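Local coordinates for transcobalamin-1 (Homo sapiens, PDB 4KKI), which binds vitamin B12 with femtomolar affinity and protects it from the acid of the stomach, at residues 132-142 with 394-402; 191-202 with 214-224. One frame throughout, in Å; residues are numbered along the deposited sequence.

How the interactions relate
One contact lies within a domain, the other between two. Interaction 2 lies wholly within the N-terminal alpha domain, an alpha6-alpha6 helical barrel, and pairs the consecutive helices 185-203 and 213-229. Interaction 1 joins that domain, at the end of helix 118-135 and the loop after it, to the C-terminal beta domain at the loop leading into strand 400-406. Along the chain both halves of interaction 2 fall between the two halves of interaction 1. Their centres are about 25 Å apart, and their nearest atoms about 12 Å, without touching. One contact packs the barrel wall; the other brings the two domains together beside the bound cyanocobalamin.

Interaction 1. Residues 132-142 with 394-402; sequences NMEAHNGTPLT and ANNNDRTYW
Asn-396 turns its amide toward the backbone at Leu-141 and Thr-142: its ND2 stands 3.2 Å from Leu-141 O, at too poor an angle for a hydrogen bond. The backbone O of Asn-396 lies 3.6 Å from Thr-139 CG2. Asn-397 makes the flat contact. Its amide stacks on one face of the His-136 ring, the two planes 7° apart, with CG 3.4 Å from His-136 CD2 and OD1 above the face, offset toward the rim. The ring is presented to the amide with His-136 CG anti to the carbonyl carbon (chi1 -78°). A water donates to Asn-397 OD1 and, at 3.1 Å, to Pro-140 O, bridging the segments where no direct hydrogen bond does. With an alanine here in place of His-136 the ring is gone, and the Asn-397 amide, held then by the water at OD1, would probably be freer to turn. Asp-398 N donates a hydrogen bond to Asn-395 OD1, an Asx motif that overlaps the type I turn from Asn-396 to Arg-399. Past this turn, Arg-399 bends at chi3 (82°), and Thr-139 OG1 lies at the guanidinium edge, 3.3 Å from Arg-399 CD and 3.5 Å from NE. Arg-399 also packs on Tyr-433, a cobalamin-binding residue. Farther on, Trp-402 O hydrogen-bonds the ligand, as Thr-142 O does from the alpha domain: this is an interdomain interface bordering the cyanocobalamin site.

Interaction 2. Residues 191-202 with 214-224; sequences AVLALTCVKKSL and LKNISIYTKSL. With NAG (2-acetamido-2-deoxy-beta-D-glucopyranose), chain E.
Ile-217 fits as a knob into the hole formed by Leu-195, Val-198, Lys-199 and Leu-202, its two branches dividing the work. CG2, anti to the backbone N, lies 3.6 Å from Leu-195 O and also touches Lys-199 CG, while the side chain crosses that of Val-198 at about a right angle, and CD1 meets Val-198 CG1 at 3.7 Å. Leu-195 returns the fit from helix 185-203, sitting among Ile-217, Tyr-220, Thr-221 and Leu-224; its CD1 is 3.8 Å from Leu-224 CD1 and its CB rests near Thr-221 OG1. Lys-199 is a third knob, among Leu-214, Ile-217, Ser-218 and Thr-221. Its aliphatic part does the packing, with CG 3.7 Å from Leu-214 CD1, and a bend at chi3 (59°) carries the chain on past Thr-221 to place NZ for a hydrogen bond to Tyr-257 OH. At one end of the contact Val-192 and Leu-224 slide past each other in opposite directions, CG2 of the valine 3.6 Å from CB of the leucine; at the other, Leu-202 CD1 lies over the backbone of Leu-214. The Thr-221 hydroxyl is satisfied within its own helix, donating to Ile-217 O (3.0 Å) from above the carbonyl plane, while Thr-221 N reaches the same oxygen from the opposite face. The segments run nearly antiparallel, at 153°, and their axes come within 9.7 Å at their closest. Asn-216, which takes no part in this seam, carries the N-linked NAG on ND2. Helix 163-169 adjoins the pair, Val-166 touching Leu-195 and Val-167 touching Ile-217; Cys-197 ties the first helix by a disulfide to Cys-155 of helix 144-156, and Val-192 packs on Ala-250 of helix 244-252.

Interaction 1. Residues 132-142 with 394-402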
loop_
_atom_site.group_PDB
_atom_site.type_symbol
_atom_site.label_atom_id
_atom_site.label_comp_id
_atom_site.label_asym_id
_atom_site.label_seq_id
_atom_site.Cartn_x
_atom_site.Cartn_y
_atom_site.Cartn_z
ATOM N N ASN A 132 -5.317 21.025 -1.868
ATOM C CA ASN A 132 -4.022 20.997 -2.530
ATOM C C ASN A 132 -4.171 20.697 -4.017
ATOM O O ASN A 132 -3.402 21.194 -4.838
ATOM C CB ASN A 132 -3.086 19.986 -1.870
ATOM C CG ASN A 132 -1.672 20.076 -2.405
ATOM O OD1 ASN A 132 -0.872 20.886 -1.940
ATOM N ND2 ASN A 132 -1.360 19.248 -3.393
ATOM N N MET A 133 -5.167 19.884 -4.358
ATOM C CA MET A 133 -5.443 19.560 -5.753
ATOM C C MET A 133 -5.991 20.775 -6.490
ATOM O O MET A 133 -5.701 20.982 -7.668
ATOM C CB MET A 133 -6.432 18.399 -5.856
ATOM C CG MET A 133 -5.891 17.075 -5.349
ATOM S SD MET A 133 -7.075 15.729 -5.517
ATOM C CE MET A 133 -7.430 15.807 -7.270
ATOM N N GLU A 134 -6.789 21.574 -5.791
ATOM C CA GLU A 134 -7.339 22.792 -6.367
ATOM C C GLU A 134 -6.225 23.808 -6.586
ATOM O O GLU A 134 -6.232 24.550 -7.568
ATOM C CB GLU A 134 -8.411 23.375 -5.448
ATOM C CG GLU A 134 -9.572 22.429 -5.188
ATOM C CD GLU A 134 -10.500 22.917 -4.091
ATOM O OE1 GLU A 134 -10.162 23.915 -3.419
ATOM O OE2 GLU A 134 -11.569 22.300 -3.899
ATOM N N ALA A 135 -5.261 23.828 -5.672
ATOM C CA ALA A 135 -4.170 24.790 -5.749
ATOM C C ALA A 135 -3.053 24.335 -6.688
ATOM O O ALA A 135 -2.391 25.157 -7.316
ATOM C CB ALA A 135 -3.620 25.075 -4.356
ATOM N N HIS A 136 -2.855 23.024 -6.782
ATOM C CA HIS A 136 -1.721 22.466 -7.518
ATOM C C HIS A 136 -2.080 21.543 -8.683
ATOM O O HIS A 136 -1.540 20.439 -8.794
ATOM C CB HIS A 136 -0.773 21.733 -6.568
ATOM C CG HIS A 136 0.124 22.641 -5.785
ATOM N ND1 HIS A 136 -0.263 23.230 -4.600
ATOM C CD2 HIS A 136 1.391 23.054 -6.017
ATOM C CE1 HIS A 136 0.731 23.968 -4.136
ATOM N NE2 HIS A 136 1.744 23.881 -4.974
ATOM N N ASN A 137 -2.989 21.998 -9.539
ATOM C CA ASN A 137 -3.244 21.333 -10.820
ATOM C C ASN A 137 -3.718 19.879 -10.700
ATOM O O ASN A 137 -3.509 19.070 -11.605
ATOM C CB ASN A 137 -1.997 21.433 -11.715
ATOM C CG ASN A 137 -2.310 21.263 -13.193
ATOM O OD1 ASN A 137 -3.391 21.621 -13.662
ATOM N ND2 ASN A 137 -1.354 20.712 -13.934
ATOM N N GLY A 138 -4.354 19.557 -9.577
ATOM C CA GLY A 138 -4.946 18.248 -9.380
ATOM C C GLY A 138 -4.087 17.264 -8.608
ATOM O O GLY A 138 -4.477 16.115 -8.424
ATOM N N THR A 139 -2.915 17.702 -8.160
ATOM C CA THR A 139 -2.034 16.842 -7.372
ATOM C C THR A 139 -2.322 16.991 -5.880
ATOM O O THR A 139 -2.250 18.092 -5.336
ATOM C CB THR A 139 -0.544 17.151 -7.634
ATOM O OG1 THR A 139 -0.285 17.094 -9.040
ATOM C CG2 THR A 139 0.343 16.146 -6.928
ATOM N N PRO A 140 -2.658 15.879 -5.210
ATOM C CA PRO A 140 -2.907 15.916 -3.767
ATOM C C PRO A 140 -1.611 16.096 -2.987
ATOM O O PRO A 140 -0.534 16.125 -3.583
ATOM C CB PRO A 140 -3.514 14.541 -3.485
ATOM C CG PRO A 140 -2.959 13.667 -4.552
ATOM C CD PRO A 140 -2.848 14.531 -5.771
ATOM N N LEU A 141 -1.722 16.230 -1.669
ATOM C CA LEU A 141 -0.549 16.335 -0.811
ATOM C C LEU A 141 0.245 15.040 -0.866
ATOM O O LEU A 141 1.476 15.051 -0.859
ATOM C CB LEU A 141 -0.964 16.643 0.629
ATOM C CG LEU A 141 -1.419 18.076 0.907
ATOM C CD1 LEU A 141 -1.967 18.211 2.320
ATOM C CD2 LEU A 141 -0.264 19.043 0.685
ATOM N N THR A 142 -0.472 13.922 -0.930
ATOM C CA THR A 142 0.155 12.610 -1.023
ATOM C C THR A 142 -0.165 11.929 -2.354
ATOM O O THR A 142 0.540 12.121 -3.342
ATOM C CB THR A 142 -0.271 11.698 0.142
ATOM O OG1 THR A 142 -1.692 11.513 0.115
ATOM C CG2 THR A 142 0.131 12.316 1.474
ATOM N N ALA A 394 13.441 14.424 -5.282
ATOM C CA ALA A 394 12.088 14.150 -5.748
ATOM C C ALA A 394 11.106 15.177 -5.190
ATOM O O ALA A 394 11.230 15.599 -4.040
ATOM C CB ALA A 394 11.669 12.741 -5.341
ATOM N N ASN A 395 10.137 15.581 -6.007
ATOM C CA ASN A 395 9.135 16.554 -5.581
ATOM C C ASN A 395 7.714 16.074 -5.850
ATOM O O ASN A 395 7.391 15.637 -6.954
ATOM C CB ASN A 395 9.371 17.911 -6.252
ATOM C CG ASN A 395 8.459 18.998 -5.704
ATOM O OD1 ASN A 395 7.388 19.265 -6.252
ATOM N ND2 ASN A 395 8.881 19.630 -4.614
ATOM N N ASN A 396 6.869 16.161 -4.829
ATOM C CA ASN A 396 5.499 15.678 -4.928
ATOM C C ASN A 396 4.635 16.537 -5.848
ATOM O O ASN A 396 3.947 16.018 -6.725
ATOM C CB ASN A 396 4.869 15.581 -3.537
ATOM C CG ASN A 396 3.907 14.416 -3.415
ATOM O OD1 ASN A 396 3.085 14.175 -4.300
ATOM N ND2 ASN A 396 4.015 13.675 -2.316
ATOM N N ASN A 397 4.676 17.851 -5.646
ATOM C CA ASN A 397 3.902 18.769 -6.476
ATOM C C ASN A 397 4.359 18.750 -7.928
ATOM O O ASN A 397 3.549 18.886 -8.845
ATOM C CB ASN A 397 3.958 20.192 -5.917
ATOM C CG ASN A 397 3.079 20.371 -4.690
ATOM O OD1 ASN A 397 1.971 19.837 -4.623
ATOM N ND2 ASN A 397 3.572 21.125 -3.715
ATOM N N ASP A 398 5.661 18.566 -8.133
ATOM C CA ASP A 398 6.209 18.451 -9.479
ATOM C C ASP A 398 5.942 17.066 -10.060
ATOM O O ASP A 398 6.184 16.825 -11.242
ATOM C CB ASP A 398 7.713 18.739 -9.482
ATOM C CG ASP A 398 8.035 20.170 -9.096
ATOM O OD1 ASP A 398 7.180 21.055 -9.315
ATOM O OD2 ASP A 398 9.144 20.409 -8.572
ATOM N N ARG A 399 5.445 16.163 -9.216
ATOM C CA ARG A 399 5.131 14.795 -9.621
ATOM C C ARG A 399 6.370 14.087 -10.165
ATOM O O ARG A 399 6.295 13.323 -11.127
ATOM C CB ARG A 399 3.987 14.781 -10.644
ATOM C CG ARG A 399 2.810 15.669 -10.254
ATOM C CD ARG A 399 1.691 15.653 -11.287
ATOM N NE ARG A 399 0.814 14.494 -11.139
ATOM C CZ ARG A 399 0.760 13.483 -11.999
ATOM N NH1 ARG A 399 1.529 13.489 -13.079
ATOM N NH2 ARG A 399 -0.067 12.470 -11.783
ATOM N N THR A 400 7.512 14.350 -9.537
ATOM C CA THR A 400 8.781 13.773 -9.961
ATOM C C THR A 400 9.329 12.829 -8.900
ATOM O O THR A 400 9.086 13.019 -7.708
ATOM C CB THR A 400 9.831 14.865 -10.215
ATOM O OG1 THR A 400 10.104 15.558 -8.990
ATOM C CG2 THR A 400 9.337 15.855 -11.255
ATOM N N TYR A 401 10.076 11.816 -9.331
ATOM C CA TYR A 401 10.679 10.869 -8.399
ATOM C C TYR A 401 11.813 10.078 -9.039
ATOM O O TYR A 401 11.988 10.094 -10.257
ATOM C CB TYR A 401 9.626 9.903 -7.858
ATOM C CG TYR A 401 9.200 8.833 -8.841
ATOM C CD1 TYR A 401 8.404 9.144 -9.936
ATOM C CD2 TYR A 401 9.586 7.510 -8.666
ATOM C CE1 TYR A 401 8.010 8.168 -10.834
ATOM C CE2 TYR A 401 9.197 6.526 -9.557
ATOM C CZ TYR A 401 8.408 6.861 -10.639
ATOM O OH TYR A 401 8.017 5.887 -11.528
ATOM N N TRP A 402 12.583 9.386 -8.205
ATOM C CA TRP A 402 13.639 8.508 -8.692
ATOM C C TRP A 402 13.105 7.089 -8.849
ATOM O O TRP A 402 12.563 6.510 -7.906
ATOM C CB TRP A 402 14.846 8.531 -7.751
ATOM C CG TRP A 402 15.565 9.849 -7.727
ATOM C CD1 TRP A 402 15.460 10.825 -6.778
ATOM C CD2 TRP A 402 16.497 10.336 -8.700
ATOM N NE1 TRP A 402 16.268 11.888 -7.098
ATOM C CE2 TRP A 402 16.919 11.612 -8.277
ATOM C CE3 TRP A 402 17.018 9.817 -9.891
ATOM C CZ2 TRP A 402 17.833 12.379 -8.995
ATOM C CZ3 TRP A 402 17.928 10.580 -10.606
ATOM C CH2 TRP A 402 18.325 11.846 -10.157
HETATM O O HOH W 1 2.212 17.518 -3.634
#

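Interaction 2. Residues 191-202 with 214-224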
loop_
_atom_site.group_PDB
_atom_site.type_symbol
_atom_site.label_atom_id
_atom_site.label_comp_id
_atom_site.label_asym_id
_atom_site.label_seq_id
_atom_site.Cartn_x
_atom_site.Cartn_y
_atom_site.Cartn_z
ATOM N N ALA A 191 -9.119 2.366 -4.232
ATOM C CA ALA A 191 -10.216 3.221 -4.680
ATOM C C ALA A 191 -11.508 2.418 -4.787
ATOM O O ALA A 191 -12.566 2.869 -4.353
ATOM C CB ALA A 191 -9.878 3.872 -6.013
ATOM N N VAL A 192 -11.412 1.222 -5.360
ATOM C CA VAL A 192 -12.558 0.326 -5.459
ATOM C C VAL A 192 -13.135 -0.003 -4.085
ATOM O O VAL A 192 -14.353 -0.004 -3.902
ATOM C CB VAL A 192 -12.193 -0.978 -6.198
ATOM C CG1 VAL A 192 -13.256 -2.042 -5.974
ATOM C CG2 VAL A 192 -12.010 -0.703 -7.684
ATOM N N LEU A 193 -12.262 -0.269 -3.119
ATOM C CA LEU A 193 -12.711 -0.582 -1.764
ATOM C C LEU A 193 -13.414 0.620 -1.146
ATOM O O LEU A 193 -14.430 0.476 -0.463
ATOM C CB LEU A 193 -11.533 -1.013 -0.886
ATOM C CG LEU A 193 -10.884 -2.356 -1.224
ATOM C CD1 LEU A 193 -9.610 -2.545 -0.423
ATOM C CD2 LEU A 193 -11.854 -3.498 -0.961
ATOM N N ALA A 194 -12.868 1.805 -1.401
ATOM C CA ALA A 194 -13.437 3.043 -0.883
ATOM C C ALA A 194 -14.778 3.354 -1.537
ATOM O O ALA A 194 -15.761 3.635 -0.852
ATOM C CB ALA A 194 -12.465 4.197 -1.088
ATOM N N LEU A 195 -14.812 3.301 -2.866
ATOM C CA LEU A 195 -16.031 3.583 -3.615
ATOM C C LEU A 195 -17.141 2.597 -3.266
ATOM O O LEU A 195 -18.318 2.956 -3.233
ATOM C CB LEU A 195 -15.754 3.561 -5.122
ATOM C CG LEU A 195 -14.821 4.650 -5.661
ATOM C CD1 LEU A 195 -14.493 4.420 -7.132
ATOM C CD2 LEU A 195 -15.426 6.030 -5.456
ATOM N N THR A 196 -16.755 1.354 -2.998
ATOM C CA THR A 196 -17.718 0.313 -2.663
ATOM C C THR A 196 -18.339 0.578 -1.298
ATOM O O THR A 196 -19.518 0.300 -1.073
ATOM C CB THR A 196 -17.061 -1.077 -2.677
ATOM O OG1 THR A 196 -16.435 -1.294 -3.950
ATOM C CG2 THR A 196 -18.094 -2.162 -2.436
ATOM N N CYS A 197 -17.540 1.124 -0.386
ATOM C CA CYS A 197 -18.042 1.480 0.934
ATOM C C CYS A 197 -19.095 2.578 0.824
ATOM O O CYS A 197 -20.137 2.512 1.473
ATOM C CB CYS A 197 -16.902 1.924 1.854
ATOM S SG CYS A 197 -17.451 2.417 3.510
ATOM N N VAL A 198 -18.813 3.587 0.005
ATOM C CA VAL A 198 -19.756 4.679 -0.221
ATOM C C VAL A 198 -21.052 4.153 -0.834
ATOM O O VAL A 198 -22.143 4.597 -0.477
ATOM C CB VAL A 198 -19.156 5.763 -1.134
ATOM C CG1 VAL A 198 -20.140 6.911 -1.319
ATOM C CG2 VAL A 198 -17.847 6.270 -0.558
ATOM N N LYS A 199 -20.920 3.199 -1.753
ATOM C CA LYS A 199 -22.076 2.550 -2.363
ATOM C C LYS A 199 -22.963 1.893 -1.307
ATOM O O LYS A 199 -24.172 2.121 -1.276
ATOM C CB LYS A 199 -21.630 1.521 -3.407
ATOM C CG LYS A 199 -21.163 2.132 -4.725
ATOM C CD LYS A 199 -20.153 1.245 -5.446
ATOM C CE LYS A 199 -20.720 -0.131 -5.756
ATOM N NZ LYS A 199 -19.722 -1.005 -6.441
ATOM N N LYS A 200 -22.360 1.085 -0.441
ATOM C CA LYS A 200 -23.109 0.401 0.607
ATOM C C LYS A 200 -23.726 1.417 1.559
ATOM O O LYS A 200 -24.866 1.261 1.997
ATOM C CB LYS A 200 -22.207 -0.565 1.378
ATOM C CG LYS A 200 -21.519 -1.593 0.501
ATOM C CD LYS A 200 -20.530 -2.432 1.285
ATOM C CE LYS A 200 -21.219 -3.579 1.989
ATOM N NZ LYS A 200 -21.847 -4.503 1.005
ATOM N N SER A 201 -22.967 2.466 1.856
ATOM C CA SER A 201 -23.426 3.532 2.736
ATOM C C SER A 201 -24.624 4.275 2.144
ATOM O O SER A 201 -25.527 4.686 2.872
ATOM C CB SER A 201 -22.284 4.508 3.025
ATOM O OG SER A 201 -22.714 5.561 3.866
ATOM N N LEU A 202 -24.625 4.441 0.825
ATOM C CA LEU A 202 -25.736 5.081 0.121
ATOM C C LEU A 202 -26.995 4.219 0.123
ATOM O O LEU A 202 -28.096 4.713 0.366
ATOM C CB LEU A 202 -25.341 5.405 -1.321
ATOM C CG LEU A 202 -24.547 6.692 -1.535
ATOM C CD1 LEU A 202 -24.099 6.814 -2.982
ATOM C CD2 LEU A 202 -25.384 7.893 -1.124
ATOM N N LEU A 214 -24.978 7.202 -6.890
ATOM C CA LEU A 214 -24.745 5.764 -6.839
ATOM C C LEU A 214 -24.417 5.232 -8.227
ATOM O O LEU A 214 -23.569 4.354 -8.384
ATOM C CB LEU A 214 -25.966 5.039 -6.271
ATOM C CG LEU A 214 -25.832 3.518 -6.141
ATOM C CD1 LEU A 214 -24.723 3.154 -5.163
ATOM C CD2 LEU A 214 -27.147 2.890 -5.717
ATOM N N LYS A 215 -25.094 5.782 -9.231
ATOM C CA LYS A 215 -24.879 5.395 -10.619
ATOM C C LYS A 215 -23.454 5.710 -11.065
ATOM O O LYS A 215 -22.748 4.840 -11.572
ATOM C CB LYS A 215 -25.892 6.102 -11.522
ATOM C CG LYS A 215 -25.839 5.705 -12.989
ATOM C CD LYS A 215 -26.995 6.342 -13.752
ATOM C CE LYS A 215 -26.918 6.058 -15.241
ATOM N NZ LYS A 215 -25.727 6.690 -15.872
ATOM N N ASN A 216 -23.032 6.955 -10.864
ATOM C CA ASN A 216 -21.700 7.384 -11.279
ATOM C C ASN A 216 -20.578 6.651 -10.549
ATOM O O ASN A 216 -19.572 6.285 -11.155
ATOM C CB ASN A 216 -21.546 8.898 -11.120
ATOM C CG ASN A 216 -22.505 9.673 -12.002
ATOM O OD1 ASN A 216 -23.090 9.118 -12.933
ATOM N ND2 ASN A 216 -22.669 10.961 -11.716
ATOM N N ILE A 217 -20.759 6.433 -9.251
ATOM C CA ILE A 217 -19.774 5.704 -8.458
ATOM C C ILE A 217 -19.658 4.261 -8.945
ATOM O O ILE A 217 -18.556 3.719 -9.052
ATOM C CB ILE A 217 -20.121 5.744 -6.956
ATOM C CG1 ILE A 217 -20.045 7.180 -6.435
ATOM C CG2 ILE A 217 -19.179 4.860 -6.159
ATOM C CD1 ILE A 217 -20.426 7.320 -4.982
ATOM N N SER A 218 -20.801 3.654 -9.258
ATOM C CA SER A 218 -20.840 2.292 -9.784
ATOM C C SER A 218 -20.100 2.193 -11.113
ATOM O O SER A 218 -19.395 1.217 -11.371
ATOM C CB SER A 218 -22.289 1.823 -9.961
ATOM O OG SER A 218 -22.958 1.755 -8.714
ATOM N N ILE A 219 -20.273 3.208 -11.955
ATOM C CA ILE A 219 -19.585 3.269 -13.239
ATOM C C ILE A 219 -18.078 3.416 -13.034
ATOM O O ILE A 219 -17.286 2.765 -13.720
ATOM C CB ILE A 219 -20.133 4.415 -14.120
ATOM C CG1 ILE A 219 -21.590 4.134 -14.502
ATOM C CG2 ILE A 219 -19.284 4.591 -15.371
ATOM C CD1 ILE A 219 -22.247 5.238 -15.304
ATOM N N TYR A 220 -17.690 4.264 -12.082
ATOM C CA TYR A 220 -16.286 4.414 -11.708
ATOM C C TYR A 220 -15.704 3.066 -11.294
ATOM O O TYR A 220 -14.618 2.688 -11.730
ATOM C CB TYR A 220 -16.119 5.400 -10.546
ATOM C CG TYR A 220 -16.372 6.850 -10.882
ATOM C CD1 TYR A 220 -16.759 7.238 -12.159
ATOM C CD2 TYR A 220 -16.212 7.838 -9.918
ATOM C CE1 TYR A 220 -16.988 8.566 -12.462
ATOM C CE2 TYR A 220 -16.438 9.166 -10.211
ATOM C CZ TYR A 220 -16.825 9.526 -11.484
ATOM O OH TYR A 220 -17.050 10.851 -11.777
ATOM N N THR A 221 -16.439 2.354 -10.444
ATOM C CA THR A 221 -16.011 1.049 -9.957
ATOM C C THR A 221 -15.882 0.049 -11.100
ATOM O O THR A 221 -14.911 -0.703 -11.171
ATOM C CB THR A 221 -16.985 0.484 -8.901
ATOM O OG1 THR A 221 -17.129 1.421 -7.828
ATOM C CG2 THR A 221 -16.462 -0.830 -8.350
ATOM N N LYS A 222 -16.869 0.050 -11.991
ATOM C CA LYS A 222 -16.854 -0.814 -13.168
ATOM C C LYS A 222 -15.594 -0.608 -14.007
ATOM O O LYS A 222 -14.937 -1.570 -14.402
ATOM C CB LYS A 222 -18.099 -0.564 -14.023
ATOM C CG LYS A 222 -18.179 -1.425 -15.272
ATOM C CD LYS A 222 -19.499 -1.218 -15.996
ATOM C CE LYS A 222 -19.564 -2.029 -17.283
ATOM N NZ LYS A 222 -18.532 -1.606 -18.270
ATOM N N SER A 223 -15.262 0.653 -14.268
ATOM C CA SER A 223 -14.078 0.998 -15.049
ATOM C C SER A 223 -12.786 0.591 -14.337
ATOM O O SER A 223 -11.864 0.062 -14.961
ATOM C CB SER A 223 -14.065 2.498 -15.358
ATOM O OG SER A 223 -12.875 2.876 -16.031
ATOM N N LEU A 224 -12.726 0.838 -13.033
ATOM C CA LEU A 224 -11.550 0.488 -12.238
ATOM C C LEU A 224 -11.307 -1.020 -12.180
ATOM O O LEU A 224 -10.162 -1.468 -12.219
ATOM C CB LEU A 224 -11.657 1.069 -10.827
ATOM C CG LEU A 224 -11.509 2.588 -10.730
ATOM C CD1 LEU A 224 -11.724 3.070 -9.302
ATOM C CD2 LEU A 224 -10.146 3.020 -11.249
HETATM C C1 NAG E . -23.383 11.609 -12.789
HETATM C C2 NAG E . -23.797 13.002 -12.320
HETATM C C3 NAG E . -24.417 13.829 -13.444
HETATM C C4 NAG E . -23.602 13.724 -14.726
HETATM C C5 NAG E . -23.330 12.263 -15.059
HETATM C C6 NAG E . -22.511 12.120 -16.336
HETATM C C7 NAG E . -24.356 13.047 -9.958
HETATM C C8 NAG E . -25.447 13.107 -8.932
HETATM N N2 NAG E . -24.736 12.875 -11.221
HETATM O O3 NAG E . -24.496 15.182 -13.051
HETATM O O4 NAG E . -24.305 14.335 -15.785
HETATM O O5 NAG E . -22.635 11.663 -13.987
HETATM O O6 NAG E . -21.243 12.709 -16.154
HETATM O O7 NAG E . -23.177 13.154 -9.623
#